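Local coordinates for uncharacterized protein (PDB 5THE) that forms the C-terminal lobe of a budding yeast Argonaute, binds RNA and probably serves RNA-guided silencing through its Piwi domain, at residues Gly300-Gln305 with Asp496-Arg501; Thr388-Gln393 with Ala490-Ala495. All coordinates share one frame; numbering follows the deposited sequence.

Interaction 1 of 2, residues Gly300-Gln305 with Asp496-Arg501; sequences GDYMLQ and DLLCTR
Leu-498 reaches from helix segment 496-501 to strand 300-305, and its two methyls divide the work. CD2 lies on the strand backbone, 3.6 Å from Asp-301 O and 3.7 Å from Gly-300 C, while CD1 meets Tyr-302 CD2 at 4.0 Å. With CG opposite the backbone nitrogen (chi1 175°), the leucine extends off the helix and its fork is presented to the strand. Gly-300 suits its place because, having no side chain, it lets CD2 settle directly against the peptide.

Tyr-302 receives CD1 at the edge of its ring, near the ring plane, and the two side chains run at roughly a right angle to each other. The phenol satisfies its buried oxygen outside the contact, through a hydrogen bond between OH and Pro-536 O. The ring also touches Leu-535, Tyr-547 and Ala-502, so an aromatic with one polar end fits a pocket that is mostly apolar.

Asp-301 contributes its carbonyl to the contact but turns its carboxylate away. OD1 forms a salt bridge with Lys-543; OD2 takes a salt bridge from Arg-323 and a hydrogen bond from Asn-322, partners that can compensate a buried carboxylate.

Strand 300-305 pairs antiparallel with strand 282-289, hydrogen-bonding to it from Asp-301, Met-303 and Gln-305. The axis of segment 496-501 crosses that of strand 300-305 at -50°, 8.8 Å away. Leu-498 also touches Ser-286, and further along helix 490-515 Phe-506 meets Leu-304, so the helix packs on this part of the RNase H-like Piwi sheet.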
loop_
_atom_site.group_PDB
_atom_site.type_symbol
_atom_site.label_atom_id
_atom_site.label_comp_id
_atom_site.label_asym_id
_atom_site.label_seq_id
_atom_site.Cartn_x
_atom_site.Cartn_y
_atom_site.Cartn_z
ATOM N N GLY A 300 -9.438 3.191 -0.597
ATOM C CA GLY A 300 -9.967 2.188 0.304
ATOM C C GLY A 300 -10.881 2.783 1.346
ATOM O O GLY A 300 -11.060 3.997 1.444
ATOM N N ASP A 301 -11.477 1.891 2.117
ATOM C CA ASP A 301 -12.282 2.261 3.261
ATOM C C ASP A 301 -11.792 1.489 4.472
ATOM O O ASP A 301 -11.162 0.441 4.344
ATOM C CB ASP A 301 -13.765 1.987 3.010
ATOM C CG ASP A 301 -14.384 3.005 2.090
ATOM O OD1 ASP A 301 -14.310 4.211 2.411
ATOM O OD2 ASP A 301 -14.924 2.603 1.039
ATOM N N TYR A 302 -12.076 2.025 5.657
ATOM C CA TYR A 302 -11.810 1.323 6.903
ATOM C C TYR A 302 -13.090 1.300 7.736
ATOM O O TYR A 302 -14.012 2.083 7.511
ATOM C CB TYR A 302 -10.675 1.983 7.710
ATOM C CG TYR A 302 -10.963 3.429 7.985
ATOM C CD1 TYR A 302 -11.859 3.806 8.994
ATOM C CD2 TYR A 302 -10.369 4.424 7.227
ATOM C CE1 TYR A 302 -12.153 5.140 9.224
ATOM C CE2 TYR A 302 -10.653 5.753 7.452
ATOM C CZ TYR A 302 -11.540 6.110 8.443
ATOM O OH TYR A 302 -11.801 7.448 8.640
ATOM N N MET A 303 -13.128 0.407 8.720
ATOM C CA MET A 303 -14.223 0.406 9.677
ATOM C C MET A 303 -13.727 -0.181 10.989
ATOM O O MET A 303 -12.739 -0.921 11.032
ATOM C CB MET A 303 -15.430 -0.387 9.167
ATOM C CG MET A 303 -15.116 -1.847 8.937
ATOM S SD MET A 303 -16.552 -2.684 8.257
ATOM C CE MET A 303 -15.905 -4.312 8.056
ATOM N N LEU A 304 -14.415 0.185 12.061
ATOM C CA LEU A 304 -14.142 -0.385 13.369
ATOM C C LEU A 304 -14.793 -1.758 13.445
ATOM O O LEU A 304 -15.956 -1.912 13.068
ATOM C CB LEU A 304 -14.694 0.528 14.465
ATOM C CG LEU A 304 -14.183 0.235 15.870
ATOM C CD1 LEU A 304 -12.685 0.494 15.951
ATOM C CD2 LEU A 304 -14.932 1.079 16.887
ATOM N N GLN A 305 -14.043 -2.756 13.908
ATOM C CA GLN A 305 -14.611 -4.086 14.088
ATOM C C GLN A 305 -15.577 -4.092 15.270
ATOM O O GLN A 305 -15.696 -3.122 16.022
ATOM C CB GLN A 305 -13.512 -5.118 14.314
ATOM C CG GLN A 305 -12.628 -5.367 13.106
ATOM C CD GLN A 305 -13.147 -6.509 12.263
ATOM O OE1 GLN A 305 -14.052 -6.332 11.442
ATOM N NE2 GLN A 305 -12.585 -7.695 12.467
ATOM N N ASP A 496 -2.407 -2.556 4.781
ATOM C CA ASP A 496 -1.733 -2.384 6.068
ATOM C C ASP A 496 -1.621 -0.910 6.420
ATOM O O ASP A 496 -1.918 -0.506 7.548
ATOM C CB ASP A 496 -0.338 -3.019 6.047
ATOM C CG ASP A 496 -0.377 -4.492 5.797
ATOM O OD1 ASP A 496 -1.439 -5.113 6.005
ATOM O OD2 ASP A 496 0.665 -5.038 5.395
ATOM N N LEU A 497 -1.179 -0.092 5.456
ATOM C CA LEU A 497 -0.995 1.336 5.700
ATOM C C LEU A 497 -2.309 2.034 6.006
ATOM O O LEU A 497 -2.332 2.991 6.783
ATOM C CB LEU A 497 -0.336 1.987 4.486
ATOM C CG LEU A 497 1.066 1.423 4.226
ATOM C CD1 LEU A 497 1.609 1.995 2.925
ATOM C CD2 LEU A 497 1.962 1.791 5.393
ATOM N N LEU A 498 -3.405 1.604 5.381
ATOM C CA LEU A 498 -4.677 2.254 5.658
ATOM C C LEU A 498 -5.155 1.914 7.065
ATOM O O LEU A 498 -5.676 2.784 7.776
ATOM C CB LEU A 498 -5.712 1.858 4.604
ATOM C CG LEU A 498 -7.135 2.384 4.828
ATOM C CD1 LEU A 498 -7.110 3.887 5.057
ATOM C CD2 LEU A 498 -8.042 2.021 3.617
ATOM N N CYS A 499 -4.980 0.656 7.482
ATOM C CA CYS A 499 -5.251 0.287 8.872
ATOM C C CYS A 499 -4.440 1.127 9.841
ATOM O O CYS A 499 -4.946 1.542 10.895
ATOM C CB CYS A 499 -4.927 -1.180 9.101
ATOM S SG CYS A 499 -6.301 -2.261 8.965
ATOM N N THR A 500 -3.165 1.359 9.525
ATOM C CA THR A 500 -2.337 2.181 10.400
ATOM C C THR A 500 -2.850 3.611 10.441
ATOM O O THR A 500 -2.928 4.216 11.516
ATOM C CB THR A 500 -0.881 2.130 9.941
ATOM O OG1 THR A 500 -0.439 0.787 10.048
ATOM C CG2 THR A 500 0.033 3.041 10.803
ATOM N N ARG A 501 -3.229 4.162 9.283
ATOM C CA ARG A 501 -3.756 5.522 9.291
ATOM C C ARG A 501 -5.084 5.585 10.036
ATOM O O ARG A 501 -5.357 6.552 10.757
ATOM C CB ARG A 501 -3.915 6.048 7.865
ATOM C CG ARG A 501 -4.540 7.460 7.821
ATOM C CD ARG A 501 -3.665 8.476 8.583
ATOM N NE ARG A 501 -2.275 8.305 8.191
ATOM C CZ ARG A 501 -1.755 8.803 7.075
ATOM N NH1 ARG A 501 -2.504 9.545 6.273
ATOM N NH2 ARG A 501 -0.493 8.544 6.755
#

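Interaction 2 of 2, residues Thr388-Gln393 with Ala490-Ala495. With nucleotides of chain B.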
loop_
_atom_site.group_PDB
_atom_site.type_symbol
_atom_site.label_atom_id
_atom_site.label_comp_id
_atom_site.label_asym_id
_atom_site.label_seq_id
_atom_site.Cartn_x
_atom_site.Cartn_y
_atom_site.Cartn_z
ATOM N N THR A 388 -1.989 -13.740 2.944
ATOM C CA THR A 388 -0.559 -13.517 3.083
ATOM C C THR A 388 -0.169 -13.516 4.552
ATOM O O THR A 388 -0.861 -12.925 5.393
ATOM C CB THR A 388 -0.142 -12.185 2.438
ATOM O OG1 THR A 388 -0.903 -11.114 3.013
ATOM C CG2 THR A 388 -0.397 -12.229 0.922
ATOM N N VAL A 389 0.936 -14.190 4.860
ATOM C CA VAL A 389 1.564 -14.125 6.177
ATOM C C VAL A 389 3.006 -13.706 5.931
ATOM O O VAL A 389 3.801 -14.487 5.389
ATOM C CB VAL A 389 1.494 -15.463 6.930
ATOM C CG1 VAL A 389 2.278 -15.397 8.237
ATOM C CG2 VAL A 389 0.038 -15.863 7.188
ATOM N N LYS A 390 3.351 -12.470 6.294
ATOM C CA LYS A 390 4.678 -11.994 5.923
ATOM C C LYS A 390 5.703 -12.100 7.044
ATOM O O LYS A 390 6.903 -12.040 6.762
ATOM C CB LYS A 390 4.620 -10.553 5.393
ATOM C CG LYS A 390 3.908 -9.560 6.254
ATOM C CD LYS A 390 3.970 -8.169 5.622
ATOM C CE LYS A 390 2.606 -7.530 5.611
ATOM N NZ LYS A 390 1.898 -7.727 6.901
ATOM N N ARG A 391 5.279 -12.284 8.292
ATOM C CA ARG A 391 6.198 -12.573 9.389
ATOM C C ARG A 391 6.118 -14.066 9.674
ATOM O O ARG A 391 5.093 -14.566 10.142
ATOM C CB ARG A 391 5.876 -11.753 10.636
ATOM C CG ARG A 391 6.317 -10.302 10.558
ATOM C CD ARG A 391 6.109 -9.599 11.902
ATOM N NE ARG A 391 6.968 -10.141 12.958
ATOM C CZ ARG A 391 8.162 -9.650 13.288
ATOM N NH1 ARG A 391 8.651 -8.593 12.648
ATOM N NH2 ARG A 391 8.866 -10.212 14.263
ATOM N N ASN A 392 7.190 -14.782 9.367
ATOM C CA ASN A 392 7.241 -16.201 9.672
ATOM C C ASN A 392 8.694 -16.552 9.948
ATOM O O ASN A 392 9.589 -15.718 9.794
ATOM C CB ASN A 392 6.636 -17.031 8.537
ATOM C CG ASN A 392 7.189 -16.651 7.187
ATOM O OD1 ASN A 392 8.363 -16.889 6.905
ATOM N ND2 ASN A 392 6.350 -16.047 6.342
ATOM N N GLN A 393 8.924 -17.794 10.366
ATOM C CA GLN A 393 10.258 -18.204 10.786
ATOM C C GLN A 393 11.104 -18.752 9.649
ATOM O O GLN A 393 12.306 -18.948 9.835
ATOM C CB GLN A 393 10.164 -19.257 11.894
ATOM C CG GLN A 393 9.789 -18.702 13.265
ATOM C CD GLN A 393 10.329 -17.285 13.517
ATOM O OE1 GLN A 393 9.645 -16.301 13.282
ATOM N NE2 GLN A 393 11.558 -17.191 13.988
ATOM N N ALA A 490 1.425 -5.119 -3.563
ATOM C CA ALA A 490 1.057 -3.753 -3.199
ATOM C C ALA A 490 -0.320 -3.632 -2.544
ATOM O O ALA A 490 -0.445 -2.845 -1.594
ATOM C CB ALA A 490 1.147 -2.860 -4.442
ATOM N N PRO A 491 -1.365 -4.355 -2.972
ATOM C CA PRO A 491 -2.657 -4.238 -2.269
ATOM C C PRO A 491 -2.561 -4.532 -0.790
ATOM O O PRO A 491 -3.252 -3.887 0.003
ATOM C CB PRO A 491 -3.537 -5.283 -2.974
ATOM C CG PRO A 491 -2.909 -5.476 -4.293
ATOM C CD PRO A 491 -1.454 -5.277 -4.123
ATOM N N VAL A 492 -1.739 -5.522 -0.411
ATOM C CA VAL A 492 -1.582 -5.882 0.993
ATOM C C VAL A 492 -0.884 -4.762 1.743
ATOM O O VAL A 492 -1.343 -4.316 2.797
ATOM C CB VAL A 492 -0.814 -7.209 1.124
ATOM C CG1 VAL A 492 -0.422 -7.474 2.606
ATOM C CG2 VAL A 492 -1.627 -8.350 0.564
ATOM N N TYR A 493 0.236 -4.295 1.199
ATOM C CA TYR A 493 0.948 -3.171 1.793
ATOM C C TYR A 493 0.024 -1.963 1.941
ATOM O O TYR A 493 -0.032 -1.335 3.003
ATOM C CB TYR A 493 2.164 -2.841 0.920
ATOM C CG TYR A 493 3.459 -2.509 1.650
ATOM C CD1 TYR A 493 3.513 -1.493 2.600
ATOM C CD2 TYR A 493 4.653 -3.174 1.328
ATOM C CE1 TYR A 493 4.716 -1.176 3.254
ATOM C CE2 TYR A 493 5.847 -2.878 1.969
ATOM C CZ TYR A 493 5.880 -1.875 2.929
ATOM O OH TYR A 493 7.071 -1.584 3.558
ATOM N N TYR A 494 -0.719 -1.631 0.883
ATOM C CA TYR A 494 -1.669 -0.518 0.956
ATOM C C TYR A 494 -2.699 -0.718 2.060
ATOM O O TYR A 494 -3.038 0.230 2.780
ATOM C CB TYR A 494 -2.394 -0.352 -0.371
ATOM C CG TYR A 494 -1.525 0.116 -1.506
ATOM C CD1 TYR A 494 -0.447 0.970 -1.279
ATOM C CD2 TYR A 494 -1.797 -0.273 -2.810
ATOM C CE1 TYR A 494 0.344 1.419 -2.332
ATOM C CE2 TYR A 494 -1.011 0.166 -3.871
ATOM C CZ TYR A 494 0.063 1.005 -3.620
ATOM O OH TYR A 494 0.841 1.438 -4.660
ATOM N N ALA A 495 -3.245 -1.935 2.175
ATOM C CA ALA A 495 -4.243 -2.195 3.206
ATOM C C ALA A 495 -3.640 -2.061 4.594
ATOM O O ALA A 495 -4.288 -1.529 5.506
ATOM C CB ALA A 495 -4.857 -3.586 3.020
ATOM P P A B 5 9.790 -3.666 2.174
ATOM O OP1 A B 5 9.101 -4.801 1.495
ATOM O OP2 A B 5 9.105 -2.868 3.212
ATOM O "O5'" A B 5 11.155 -4.241 2.733
ATOM C "C5'" A B 5 12.007 -4.990 1.883
ATOM C "C4'" A B 5 13.404 -5.064 2.442
ATOM O "O4'" A B 5 13.967 -3.732 2.519
ATOM C "C3'" A B 5 13.506 -5.602 3.860
ATOM O "O3'" A B 5 13.538 -7.010 3.870
ATOM C "C2'" A B 5 14.790 -4.962 4.375
ATOM O "O2'" A B 5 15.925 -5.661 3.891
ATOM C "C1'" A B 5 14.760 -3.606 3.675
ATOM N N9 A B 5 14.174 -2.565 4.523
ATOM C C8 A B 5 12.852 -2.236 4.703
ATOM N N7 A B 5 12.691 -1.239 5.542
ATOM C C5 A B 5 13.985 -0.912 5.926
ATOM C C6 A B 5 14.484 0.063 6.793
ATOM N N6 A B 5 13.684 0.902 7.452
ATOM N N1 A B 5 15.834 0.124 6.950
ATOM C C2 A B 5 16.616 -0.741 6.272
ATOM N N3 A B 5 16.255 -1.703 5.419
ATOM C C4 A B 5 14.915 -1.724 5.305
ATOM P P A B 4 8.466 2.081 2.625
ATOM O OP1 A B 4 6.991 2.040 2.452
ATOM O OP2 A B 4 9.088 2.504 3.885
ATOM O "O5'" A B 4 9.046 0.652 2.236
ATOM C "C5'" A B 4 8.915 0.176 0.909
ATOM C "C4'" A B 4 10.209 -0.375 0.379
ATOM O "O4'" A B 4 11.208 0.667 0.310
ATOM C "C3'" A B 4 10.860 -1.464 1.209
ATOM O "O3'" A B 4 10.251 -2.715 0.972
ATOM C "C2'" A B 4 12.314 -1.383 0.756
ATOM O "O2'" A B 4 12.472 -1.987 -0.524
ATOM C "C1'" A B 4 12.478 0.133 0.584
ATOM N N9 A B 4 12.956 0.776 1.814
ATOM C C8 A B 4 12.220 1.048 2.939
ATOM N N7 A B 4 12.905 1.634 3.890
ATOM C C5 A B 4 14.169 1.757 3.343
ATOM C C6 A B 4 15.330 2.309 3.865
ATOM N N6 A B 4 15.360 2.830 5.097
ATOM N N1 A B 4 16.430 2.297 3.076
ATOM C C2 A B 4 16.338 1.761 1.839
ATOM N N3 A B 4 15.284 1.212 1.227
ATOM C C4 A B 4 14.226 1.238 2.058
#
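Lys-390 NZ is held by two acids: a salt bridge to Asp-344 OD1 and a weaker, long ion pair with Asp-496 OD2. On the way there the lysine chain passes Val-492, its CE coming 4.3 Å from Val-492 CG1, a loose contact. A lysine suits the spot because its aliphatic chain runs past Val-492 while the ammonium meets the acids.

Thr-388, at the end of strand 383-389, makes the closer approach. Its OG1 is 3.7 Å from Val-492 CG1 and 3.8 Å from Val-492 CG2, and its CG2 is 4.1 Å from Val-492 CG2, the two side chains sliding past each other in opposite directions. A chi1 of 56° directs OG1 at the valine methyls, where it also hydrogen-bonds Asp-344 OD2. The two oxygens of Asp-344 thus hold Lys-390 (OD1) and Thr-388 (OD2). Branched Val-492 lies against them and touches Phe-342 and Asp-344 of strand 339-344.

One residue on, Tyr-493 turns to the bound RNA. Its OH donates to OP2 of A5 of chain B, modelled too close for the length to be trusted. OP2 lies at the ring edge near its plane, and Tyr-493 OH is 3.3 Å from O5' of A4 of chain B. The Tyr-493 ring also meets that of Phe-479, their planes at about 30°.

Helix and strand are thus joined by a small, mainly van der Waals contact that includes the threonine hydroxyl. Beside it, Lys-390 and Thr-388 probably fix the orientation of Asp-344, while Tyr-493 and Arg-391, which salt-bridges another phosphate, anchor the RNA backbone.

Overall arrangement
Both contacts are buried and both use helix 490-515, which lays successive turns across the Piwi sheet. Interaction 2 takes the turns at its start, against the end of strand 383-389; interaction 1 takes the next, against strand 300-305. Their centres are about 14 Å apart, and a long, weak ion pair of Asp-496 with Lys-390, itself only partly buried, joins them. The chemistry changes along the helix. Interaction 1 is packing of leucine on glycine and tyrosine, its polar groups served by outside partners. In interaction 2 the start of the helix faces RNA phosphates and the polar cluster round Asp-344, whereas the next turns face the buried strand.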